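Tannase (Lactobacillus plantarum, PDB 3WA7) catalyses the hydrolysis of galloyl ester bonds in tannins, probably releasing gallic acid, and has an alpha/beta-hydrolase fold. Local coordinates at residues N46-A51 against A83-R88; W226-P231 against R341-P346; K409-R414 against H437-D442. One frame throughout, in Å; residues are numbered along the deposited sequence. Where two conformers were deposited one is given.

From the N terminus, the chain first closes at contact 1, where 46-51 on strand 44-50 meets 83-88, 32 residues on. That contact ties the main sheet to the loop before helix 95-103. Contact 2 closes a much longer excursion, with its segments 110 residues apart. It joins the two-stranded sheet of 225-232 and 241-249 to the loop after helix 332-339. Contact 3 closes last, its segments 23 residues apart, within the unit of strand 410-414, helix 425-436 and strand 440-444. The three closures run in series, so none nests or crosses. Contacts 1 and 3 reach the same sheet, about 27 Å apart between centres. Contacts 2 and 3 lie on opposite sides of the chain's centre.

Contact 1: residues N46-A51 against A83-R88; sequences NVFVPA and ADDPQR
Asn-46 ND2 gives a nearly straight hydrogen bond to Asp-84 O, 2.9 Å long with an N-H...O angle of 171°. The oxygen lies in the amide plane of Asn-46, but ND2 stands above the carbonyl plane of Asp-84. The amide's other end is also held: Asn-46 OD1 accepts from Asn-31 N on strand 22-33. Both bonds would fix the amide against flipping. The same Asp-84 O sits at the edge of the Phe-48 ring, 3.5 Å from CE1. Phe-48 CG is anti to its carbonyl carbon (chi1 -55°), and the ring meets Pro-86 tip to tip. Pro-86 CD lies over the ring centre, 3.4 Å from the centroid, in a CH-pi contact. The Asp-85 carboxylate comes to the ring edge, with OD2 3.6 Å from Phe-48 CZ. Its plane is turned 67° from the ring. Asp-85 OD2 forms a salt bridge with Arg-30, while OD1 uses its anti lone pair to accept from Gln-87 N at 2.8 Å, an Asx turn. The contact fastens a loop to strand 44-50 of the alpha/beta-hydrolase sheet. Two oxygens at the rim of the Phe-48 ring and the Pro-86 methylene over its face probably suit the ring's electron-poor edge and electron-rich face.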
loop_
_atom_site.group_PDB
_atom_site.type_symbol
_atom_site.label_atom_id
_atom_site.label_comp_id
_atom_site.label_asym_id
_atom_site.label_seq_id
_atom_site.Cartn_x
_atom_site.Cartn_y
_atom_site.Cartn_z
ATOM N N ASN A 46 -1.431 -12.214 15.125
ATOM C CA ASN A 46 -2.160 -11.945 16.355
ATOM C C ASN A 46 -3.633 -11.779 16.014
ATOM O O ASN A 46 -3.978 -11.197 14.984
ATOM C CB ASN A 46 -1.666 -10.660 17.027
ATOM C CG ASN A 46 -0.216 -10.734 17.446
ATOM O OD1 ASN A 46 0.299 -11.803 17.774
ATOM N ND2 ASN A 46 0.450 -9.583 17.467
ATOM N N VAL A 47 -4.496 -12.285 16.889
ATOM C CA VAL A 47 -5.937 -12.199 16.697
ATOM C C VAL A 47 -6.568 -11.397 17.832
ATOM O O VAL A 47 -6.318 -11.671 19.004
ATOM C CB VAL A 47 -6.572 -13.605 16.682
ATOM C CG1 VAL A 47 -8.076 -13.501 16.498
ATOM C CG2 VAL A 47 -5.957 -14.435 15.570
ATOM N N PHE A 48 -7.382 -10.407 17.477
ATOM C CA PHE A 48 -8.053 -9.578 18.472
ATOM C C PHE A 48 -9.550 -9.583 18.195
ATOM O O PHE A 48 -9.990 -9.323 17.074
ATOM C CB PHE A 48 -7.483 -8.162 18.445
ATOM C CG PHE A 48 -5.995 -8.126 18.618
ATOM C CD1 PHE A 48 -5.157 -7.977 17.518
ATOM C CD2 PHE A 48 -5.429 -8.306 19.876
ATOM C CE1 PHE A 48 -3.773 -8.012 17.666
ATOM C CE2 PHE A 48 -4.042 -8.343 20.036
ATOM C CZ PHE A 48 -3.214 -8.195 18.927
ATOM N N VAL A 49 -10.325 -9.880 19.233
ATOM C CA VAL A 49 -11.769 -9.994 19.101
ATOM C C VAL A 49 -12.557 -9.188 20.126
ATOM O O VAL A 49 -12.263 -9.240 21.318
ATOM C CB VAL A 49 -12.191 -11.478 19.253
ATOM C CG1 VAL A 49 -13.685 -11.630 19.009
ATOM C CG2 VAL A 49 -11.387 -12.353 18.295
ATOM N N PRO A 50 -13.563 -8.423 19.671
ATOM C CA PRO A 50 -14.367 -7.639 20.616
ATOM C C PRO A 50 -14.961 -8.620 21.628
ATOM O O PRO A 50 -15.440 -9.689 21.250
ATOM C CB PRO A 50 -15.430 -7.012 19.720
ATOM C CG PRO A 50 -14.663 -6.781 18.432
ATOM C CD PRO A 50 -13.918 -8.094 18.278
ATOM N N ALA A 51 -14.931 -8.257 22.905
ATOM C CA ALA A 51 -15.437 -9.129 23.959
ATOM C C ALA A 51 -16.857 -9.644 23.722
ATOM O O ALA A 51 -17.182 -10.772 24.096
ATOM C CB ALA A 51 -15.365 -8.408 25.306
ATOM N N ALA A 83 3.909 -8.314 13.514
ATOM C CA ALA A 83 2.493 -8.465 13.849
ATOM C C ALA A 83 2.113 -7.322 14.784
ATOM O O ALA A 83 2.777 -7.093 15.795
ATOM C CB ALA A 83 2.257 -9.814 14.533
ATOM N N ASP A 84 1.037 -6.614 14.452
ATOM C CA ASP A 84 0.599 -5.471 15.248
ATOM C C ASP A 84 -0.214 -5.866 16.481
ATOM O O ASP A 84 -0.605 -7.021 16.642
ATOM C CB ASP A 84 -0.224 -4.514 14.378
ATOM C CG ASP A 84 0.053 -3.051 14.692
ATOM O OD1 ASP A 84 0.641 -2.761 15.755
ATOM O OD2 ASP A 84 -0.325 -2.185 13.876
ATOM N N ASP A 85 -0.482 -4.884 17.337
ATOM C CA ASP A 85 -1.215 -5.123 18.575
ATOM C C ASP A 85 -1.853 -3.797 18.990
ATOM O O ASP A 85 -1.236 -2.744 18.834
ATOM C CB ASP A 85 -0.219 -5.588 19.643
ATOM C CG ASP A 85 -0.887 -6.110 20.898
ATOM O OD1 ASP A 85 -1.634 -5.352 21.549
ATOM O OD2 ASP A 85 -0.642 -7.286 21.237
ATOM N N PRO A 86 -3.093 -3.826 19.510
ATOM C CA PRO A 86 -3.709 -2.556 19.911
ATOM C C PRO A 86 -2.970 -1.889 21.073
ATOM O O PRO A 86 -3.188 -0.712 21.359
ATOM C CB PRO A 86 -5.139 -2.960 20.275
ATOM C CG PRO A 86 -4.988 -4.374 20.747
ATOM C CD PRO A 86 -4.014 -4.954 19.738
ATOM N N GLN A 87 -2.089 -2.642 21.728
ATOM C CA GLN A 87 -1.317 -2.115 22.852
ATOM C C GLN A 87 0.133 -1.827 22.457
ATOM O O GLN A 87 0.952 -1.464 23.299
ATOM C CB GLN A 87 -1.345 -3.097 24.031
ATOM C CG GLN A 87 -2.753 -3.491 24.480
ATOM C CD GLN A 87 -2.766 -4.329 25.750
ATOM O OE1 GLN A 87 -2.038 -5.320 25.871
ATOM N NE2 GLN A 87 -3.608 -3.939 26.703
ATOM N N ARG A 88 0.446 -1.993 21.175
ATOM C CA ARG A 88 1.793 -1.736 20.676
ATOM C C ARG A 88 1.991 -0.227 20.532
ATOM O O ARG A 88 1.069 0.492 20.147
ATOM C CB ARG A 88 1.993 -2.424 19.318
ATOM C CG ARG A 88 3.361 -2.188 18.669
ATOM C CD ARG A 88 3.450 -2.880 17.307
ATOM N NE ARG A 88 4.647 -2.500 16.554
ATOM C CZ ARG A 88 5.843 -3.066 16.692
ATOM N NH1 ARG A 88 6.021 -4.055 17.554
ATOM N NH2 ARG A 88 6.867 -2.638 15.966
#

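Contact 2: residues W226-P231 against R341-P346; sequences WHRYQP and RMKAVP
Trp-226 and His-227 lie on strand 225-232 of a two-stranded antiparallel sheet and pack on the loop after helix 332-339. The tight part is at the backbone. His-227 N donates to Arg-341 O at 2.9 Å, and Met-342 CA points its hydrogen at His-227 O from 3.3 Å. Trp-226 CB rests 3.7 Å from Arg-341 CD. Trp-226 CG lies between the backbone N and the carbonyl carbon (chi1 50°), and Ala-344 CB sits over one face of the indole, 4.2 Å from the centroid of the five-membered ring. Met-342 O is buried, with no polar partner in the model. The looser side is at Arg-228, whose guanidinium makes no hydrogen bond across the contact. One face lies over the Lys-343 chain, with NH1 3.6 Å from Lys-343 CG. Met-342, a selenomethionine from labelling, puts CE 3.6 Å from Arg-228 NH2. Met-342 lies near, without touching, the probable catalytic triad Ser-163, His-451 and Asp-419. Lys-343 NZ turns to Asp-421 O and a bound glycerol, probably from the crystallisation liquor. Arg-341 NH2 forms a salt bridge with Glu-217, and NH1 donates to Lys-343 O at 3.0 Å, with that oxygen in the guanidinium plane.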
loop_
_atom_site.group_PDB
_atom_site.type_symbol
_atom_site.label_atom_id
_atom_site.label_comp_id
_atom_site.label_asym_id
_atom_site.label_seq_id
_atom_site.Cartn_x
_atom_site.Cartn_y
_atom_site.Cartn_z
ATOM N N TRP A 226 15.979 18.296 -5.385
ATOM C CA TRP A 226 15.157 17.361 -4.632
ATOM C C TRP A 226 15.385 17.574 -3.143
ATOM O O TRP A 226 16.449 18.037 -2.727
ATOM C CB TRP A 226 15.461 15.908 -5.023
ATOM C CG TRP A 226 16.911 15.531 -5.017
ATOM C CD1 TRP A 226 17.790 15.629 -6.060
ATOM C CD2 TRP A 226 17.648 14.975 -3.922
ATOM N NE1 TRP A 226 19.028 15.165 -5.681
ATOM C CE2 TRP A 226 18.969 14.759 -4.373
ATOM C CE3 TRP A 226 17.321 14.639 -2.600
ATOM C CZ2 TRP A 226 19.964 14.221 -3.550
ATOM C CZ3 TRP A 226 18.313 14.102 -1.780
ATOM C CH2 TRP A 226 19.619 13.900 -2.261
ATOM N N HIS A 227 14.379 17.235 -2.345
ATOM C CA HIS A 227 14.444 17.418 -0.899
ATOM C C HIS A 227 13.748 16.271 -0.181
ATOM O O HIS A 227 12.615 15.933 -0.508
ATOM C CB HIS A 227 13.750 18.731 -0.522
ATOM C CG HIS A 227 14.223 19.909 -1.313
ATOM N ND1 HIS A 227 15.313 20.667 -0.940
ATOM C CD2 HIS A 227 13.797 20.418 -2.492
ATOM C CE1 HIS A 227 15.536 21.592 -1.855
ATOM N NE2 HIS A 227 14.630 21.463 -2.808
ATOM N N ARG A 228 14.423 15.679 0.799
ATOM C CA ARG A 228 13.828 14.586 1.560
ATOM C C ARG A 228 14.494 14.477 2.923
ATOM O O ARG A 228 15.366 15.275 3.264
ATOM C CB ARG A 228 13.981 13.262 0.800
ATOM C CG ARG A 228 15.418 12.785 0.647
ATOM C CD ARG A 228 15.547 11.721 -0.440
ATOM N NE ARG A 228 14.789 10.506 -0.147
ATOM C CZ ARG A 228 14.658 9.489 -0.996
ATOM N NH1 ARG A 228 15.230 9.543 -2.194
ATOM N NH2 ARG A 228 13.962 8.413 -0.651
ATOM N N TYR A 229 14.063 13.498 3.707
ATOM C CA TYR A 229 14.643 13.262 5.020
ATOM C C TYR A 229 15.126 11.821 5.043
ATOM O O TYR A 229 14.365 10.903 4.733
ATOM C CB TYR A 229 13.609 13.483 6.133
ATOM C CG TYR A 229 13.242 14.935 6.354
ATOM C CD1 TYR A 229 12.309 15.572 5.537
ATOM C CD2 TYR A 229 13.856 15.685 7.358
ATOM C CE1 TYR A 229 11.999 16.921 5.712
ATOM C CE2 TYR A 229 13.555 17.035 7.541
ATOM C CZ TYR A 229 12.626 17.646 6.714
ATOM O OH TYR A 229 12.327 18.981 6.881
ATOM N N GLN A 230 16.393 11.621 5.388
ATOM C CA GLN A 230 16.938 10.274 5.443
ATOM C C GLN A 230 17.135 9.837 6.887
ATOM O O GLN A 230 17.654 10.589 7.713
ATOM C CB GLN A 230 18.273 10.188 4.697
ATOM C CG GLN A 230 19.422 10.911 5.372
ATOM C CD GLN A 230 20.767 10.538 4.779
ATOM O OE1 GLN A 230 21.016 10.747 3.591
ATOM N NE2 GLN A 230 21.643 9.979 5.607
ATOM N N PRO A 231 16.710 8.611 7.212
ATOM C CA PRO A 231 16.860 8.103 8.575
ATOM C C PRO A 231 18.329 7.972 8.951
ATOM O O PRO A 231 19.167 7.645 8.111
ATOM C CB PRO A 231 16.142 6.756 8.516
ATOM C CG PRO A 231 16.371 6.320 7.102
ATOM C CD PRO A 231 16.106 7.593 6.334
ATOM N N ARG A 341 10.149 18.234 -5.399
ATOM C CA ARG A 341 10.525 16.881 -5.776
ATOM C C ARG A 341 11.205 16.252 -4.564
ATOM O O ARG A 341 11.997 16.902 -3.885
ATOM C CB ARG A 341 11.504 16.925 -6.956
ATOM C CG ARG A 341 12.235 15.614 -7.223
ATOM C CD ARG A 341 13.458 15.837 -8.107
ATOM N NE ARG A 341 13.130 15.959 -9.525
ATOM C CZ ARG A 341 12.949 14.927 -10.346
ATOM N NH1 ARG A 341 13.063 13.685 -9.894
ATOM N NH2 ARG A 341 12.663 15.138 -11.624
HETATM N N MSE A 342 10.900 14.988 -4.302
HETATM C CA MSE A 342 11.485 14.287 -3.167
HETATM C C MSE A 342 12.665 13.412 -3.570
HETATM O O MSE A 342 13.753 13.519 -3.005
HETATM C CB MSE A 342 10.428 13.411 -2.497
HETATM C CG MSE A 342 10.931 12.648 -1.292
HETATM SE SE MSE A 342 9.657 11.324 -0.722
HETATM C CE MSE A 342 10.869 10.117 0.167
ATOM N N LYS A 343 12.438 12.549 -4.555
ATOM C CA LYS A 343 13.455 11.611 -5.018
ATOM C C LYS A 343 14.217 12.038 -6.268
ATOM O O LYS A 343 13.710 12.801 -7.092
ATOM C CB LYS A 343 12.801 10.248 -5.258
ATOM C CG LYS A 343 12.123 9.681 -4.017
ATOM C CD LYS A 343 11.365 8.403 -4.328
ATOM C CE LYS A 343 10.759 7.807 -3.064
ATOM N NZ LYS A 343 10.026 6.539 -3.346
ATOM N N ALA A 344 15.438 11.525 -6.396
ATOM C CA ALA A 344 16.295 11.820 -7.540
ATOM C C ALA A 344 15.908 10.943 -8.730
ATOM O O ALA A 344 14.806 10.395 -8.765
ATOM C CB ALA A 344 17.758 11.596 -7.169
ATOM N N VAL A 345 16.818 10.796 -9.691
ATOM C CA VAL A 345 16.541 10.012 -10.893
ATOM C C VAL A 345 17.547 8.885 -11.148
ATOM O O VAL A 345 18.755 9.120 -11.174
ATOM C CB VAL A 345 16.531 10.931 -12.140
ATOM C CG1 VAL A 345 16.080 10.152 -13.368
ATOM C CG2 VAL A 345 15.627 12.126 -11.898
ATOM N N PRO A 346 17.065 7.639 -11.312
ATOM C CA PRO A 346 15.658 7.228 -11.265
ATOM C C PRO A 346 15.220 7.215 -9.803
ATOM O O PRO A 346 16.035 6.962 -8.915
ATOM C CB PRO A 346 15.684 5.823 -11.868
ATOM C CG PRO A 346 16.901 5.839 -12.755
ATOM C CD PRO A 346 17.894 6.570 -11.899
#

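Contact 3: residues K409-R414 against H437-D442; sequences KHWRIR and HGYGID
A beta-alpha-beta unit brings Trp-411 and Ile-441 side by side on neighbouring parallel strands, 410-414 and 440-444, at one edge of the main alpha/beta-hydrolase sheet, where 440-444 is the outermost strand. Helix 425-436 links the strands and ends in a Schellman motif with Gly-438 at positive phi. Backbone bonds alternate between the strands, among them Asp-442 N to Trp-411 O and Ile-413 N to Asp-442 O. On the face that also carries Trp-411, Ile-441 CD1 meets Ile-413 CD1 at 3.6 Å and Trp-411 CB at 3.9 Å, and Leu-434 of the helix packs against all three residues. Just before the strands begin, Lys-409 NZ comes 3.6 Å from Tyr-439 CE2.

The polar centre is Asp-442 OD1. Arg-414 grips it end-on in a salt bridge, with NH1 at 2.9 Å and NH2 at 2.8 Å, both from the same face of the carboxylate plane. The Arg-414 chain bends at chi2 (-69°), which turns CD aside. NH1 also donates to Ile-413 O. One face of this guanidinium lies against that of Arg-412, a close approach of like charges that Asp-442 and Asp-456 probably offset. An alanine in place of Arg-414 removes both donors to Asp-442 OD1 and the bond to Ile-413 O, and would probably leave the carboxylate charge without its mate and freer to turn. A water, held in the Arg-412 guanidinium plane, accepts from Arg-412 NE at 2.7 Å and donates to Asp-442 OD2 at 3.1 Å.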
loop_
_atom_site.group_PDB
_atom_site.type_symbol
_atom_site.label_atom_id
_atom_site.label_comp_id
_atom_site.label_asym_id
_atom_site.label_seq_id
_atom_site.Cartn_x
_atom_site.Cartn_y
_atom_site.Cartn_z
ATOM N N LYS A 409 -13.950 -7.331 -5.014
ATOM C CA LYS A 409 -14.871 -6.454 -5.724
ATOM C C LYS A 409 -14.966 -5.027 -5.186
ATOM O O LYS A 409 -15.512 -4.149 -5.855
ATOM C CB LYS A 409 -16.267 -7.087 -5.745
ATOM C CG LYS A 409 -16.303 -8.481 -6.367
ATOM C CD LYS A 409 -15.716 -8.479 -7.779
ATOM C CE LYS A 409 -15.655 -9.886 -8.360
ATOM N NZ LYS A 409 -15.085 -9.902 -9.736
ATOM N N HIS A 410 -14.414 -4.788 -4.001
ATOM C CA HIS A 410 -14.497 -3.466 -3.376
ATOM C C HIS A 410 -13.136 -2.895 -3.003
ATOM O O HIS A 410 -12.363 -3.535 -2.284
ATOM C CB HIS A 410 -15.371 -3.566 -2.125
ATOM C CG HIS A 410 -16.637 -4.335 -2.344
ATOM N ND1 HIS A 410 -17.671 -3.859 -3.120
ATOM C CD2 HIS A 410 -17.015 -5.566 -1.926
ATOM C CE1 HIS A 410 -18.632 -4.766 -3.173
ATOM N NE2 HIS A 410 -18.259 -5.811 -2.457
ATOM N N TRP A 411 -12.867 -1.673 -3.464
ATOM C CA TRP A 411 -11.587 -1.010 -3.216
ATOM C C TRP A 411 -11.700 0.421 -2.693
ATOM O O TRP A 411 -12.551 1.191 -3.140
ATOM C CB TRP A 411 -10.763 -0.952 -4.510
ATOM C CG TRP A 411 -10.472 -2.278 -5.125
ATOM C CD1 TRP A 411 -11.377 -3.155 -5.650
ATOM C CD2 TRP A 411 -9.188 -2.898 -5.257
ATOM N NE1 TRP A 411 -10.736 -4.285 -6.094
ATOM C CE2 TRP A 411 -9.393 -4.155 -5.867
ATOM C CE3 TRP A 411 -7.884 -2.514 -4.921
ATOM C CZ2 TRP A 411 -8.339 -5.037 -6.147
ATOM C CZ3 TRP A 411 -6.834 -3.391 -5.200
ATOM C CH2 TRP A 411 -7.072 -4.638 -5.808
ATOM N N ARG A 412 -10.819 0.771 -1.760
ATOM C CA ARG A 412 -10.758 2.125 -1.218
ATOM C C ARG A 412 -9.290 2.527 -1.254
ATOM O O ARG A 412 -8.448 1.932 -0.575
ATOM C CB ARG A 412 -11.282 2.199 0.218
ATOM C CG ARG A 412 -11.303 3.632 0.759
ATOM C CD ARG A 412 -11.997 3.718 2.113
ATOM N NE ARG A 412 -12.216 5.097 2.549
ATOM C CZ ARG A 412 -11.296 5.867 3.126
ATOM N NH1 ARG A 412 -10.075 5.402 3.345
ATOM N NH2 ARG A 412 -11.604 7.103 3.494
ATOM N N ILE A 413 -8.986 3.532 -2.063
ATOM C CA ILE A 413 -7.618 3.995 -2.223
ATOM C C ILE A 413 -7.467 5.468 -1.875
ATOM O O ILE A 413 -8.305 6.291 -2.247
ATOM C CB ILE A 413 -7.155 3.800 -3.680
ATOM C CG1 ILE A 413 -7.333 2.333 -4.089
ATOM C CG2 ILE A 413 -5.709 4.258 -3.837
ATOM C CD1 ILE A 413 -7.040 2.071 -5.548
ATOM N N ARG A 414 -6.392 5.785 -1.160
ATOM C CA ARG A 414 -6.094 7.158 -0.770
ATOM C C ARG A 414 -4.608 7.446 -0.973
ATOM O O ARG A 414 -3.763 6.578 -0.751
ATOM C CB ARG A 414 -6.452 7.397 0.705
ATOM C CG ARG A 414 -7.943 7.411 1.017
ATOM C CD ARG A 414 -8.615 8.646 0.425
ATOM N NE ARG A 414 -10.039 8.730 0.754
ATOM C CZ ARG A 414 -10.997 8.007 0.179
ATOM N NH1 ARG A 414 -10.704 7.126 -0.769
ATOM N NH2 ARG A 414 -12.263 8.178 0.544
ATOM N N HIS A 437 -12.690 -1.841 -15.256
ATOM C CA HIS A 437 -13.002 -3.263 -15.263
ATOM C C HIS A 437 -14.193 -3.655 -14.402
ATOM O O HIS A 437 -14.401 -4.835 -14.116
ATOM C CB HIS A 437 -11.759 -4.077 -14.891
ATOM C CG HIS A 437 -10.712 -4.087 -15.964
ATOM N ND1 HIS A 437 -9.839 -3.039 -16.165
ATOM C CD2 HIS A 437 -10.442 -4.991 -16.936
ATOM C CE1 HIS A 437 -9.077 -3.296 -17.212
ATOM N NE2 HIS A 437 -9.423 -4.473 -17.700
ATOM N N GLY A 438 -14.973 -2.657 -13.992
ATOM C CA GLY A 438 -16.173 -2.915 -13.216
ATOM C C GLY A 438 -16.071 -3.104 -11.715
ATOM O O GLY A 438 -17.060 -3.474 -11.080
ATOM N N TYR A 439 -14.903 -2.858 -11.135
ATOM C CA TYR A 439 -14.758 -3.022 -9.694
ATOM C C TYR A 439 -15.170 -1.769 -8.937
ATOM O O TYR A 439 -15.060 -0.654 -9.452
ATOM C CB TYR A 439 -13.313 -3.390 -9.340
ATOM C CG TYR A 439 -12.864 -4.685 -9.972
ATOM C CD1 TYR A 439 -12.068 -4.687 -11.116
ATOM C CD2 TYR A 439 -13.275 -5.912 -9.452
ATOM C CE1 TYR A 439 -11.691 -5.873 -11.728
ATOM C CE2 TYR A 439 -12.906 -7.110 -10.063
ATOM C CZ TYR A 439 -12.114 -7.082 -11.199
ATOM O OH TYR A 439 -11.747 -8.261 -11.807
ATOM N N GLY A 440 -15.669 -1.962 -7.718
ATOM C CA GLY A 440 -16.072 -0.838 -6.898
ATOM C C GLY A 440 -14.823 -0.135 -6.406
ATOM O O GLY A 440 -13.917 -0.774 -5.867
ATOM N N ILE A 441 -14.760 1.177 -6.595
ATOM C CA ILE A 441 -13.591 1.932 -6.171
ATOM C C ILE A 441 -13.939 3.292 -5.572
ATOM O O ILE A 441 -14.634 4.103 -6.183
ATOM C CB ILE A 441 -12.594 2.111 -7.362
ATOM C CG1 ILE A 441 -11.490 3.109 -7.000
ATOM C CG2 ILE A 441 -13.346 2.541 -8.614
ATOM C CD1 ILE A 441 -10.575 2.642 -5.878
ATOM N N ASP A 442 -13.472 3.505 -4.347
ATOM C CA ASP A 442 -13.667 4.756 -3.626
ATOM C C ASP A 442 -12.262 5.339 -3.593
ATOM O O ASP A 442 -11.371 4.788 -2.942
ATOM C CB ASP A 442 -14.165 4.482 -2.207
ATOM C CG ASP A 442 -14.430 5.751 -1.431
ATOM O OD1 ASP A 442 -13.534 6.616 -1.387
ATOM O OD2 ASP A 442 -15.534 5.886 -0.862
HETATM O O HOH W 1 -14.621 6.268 2.074
#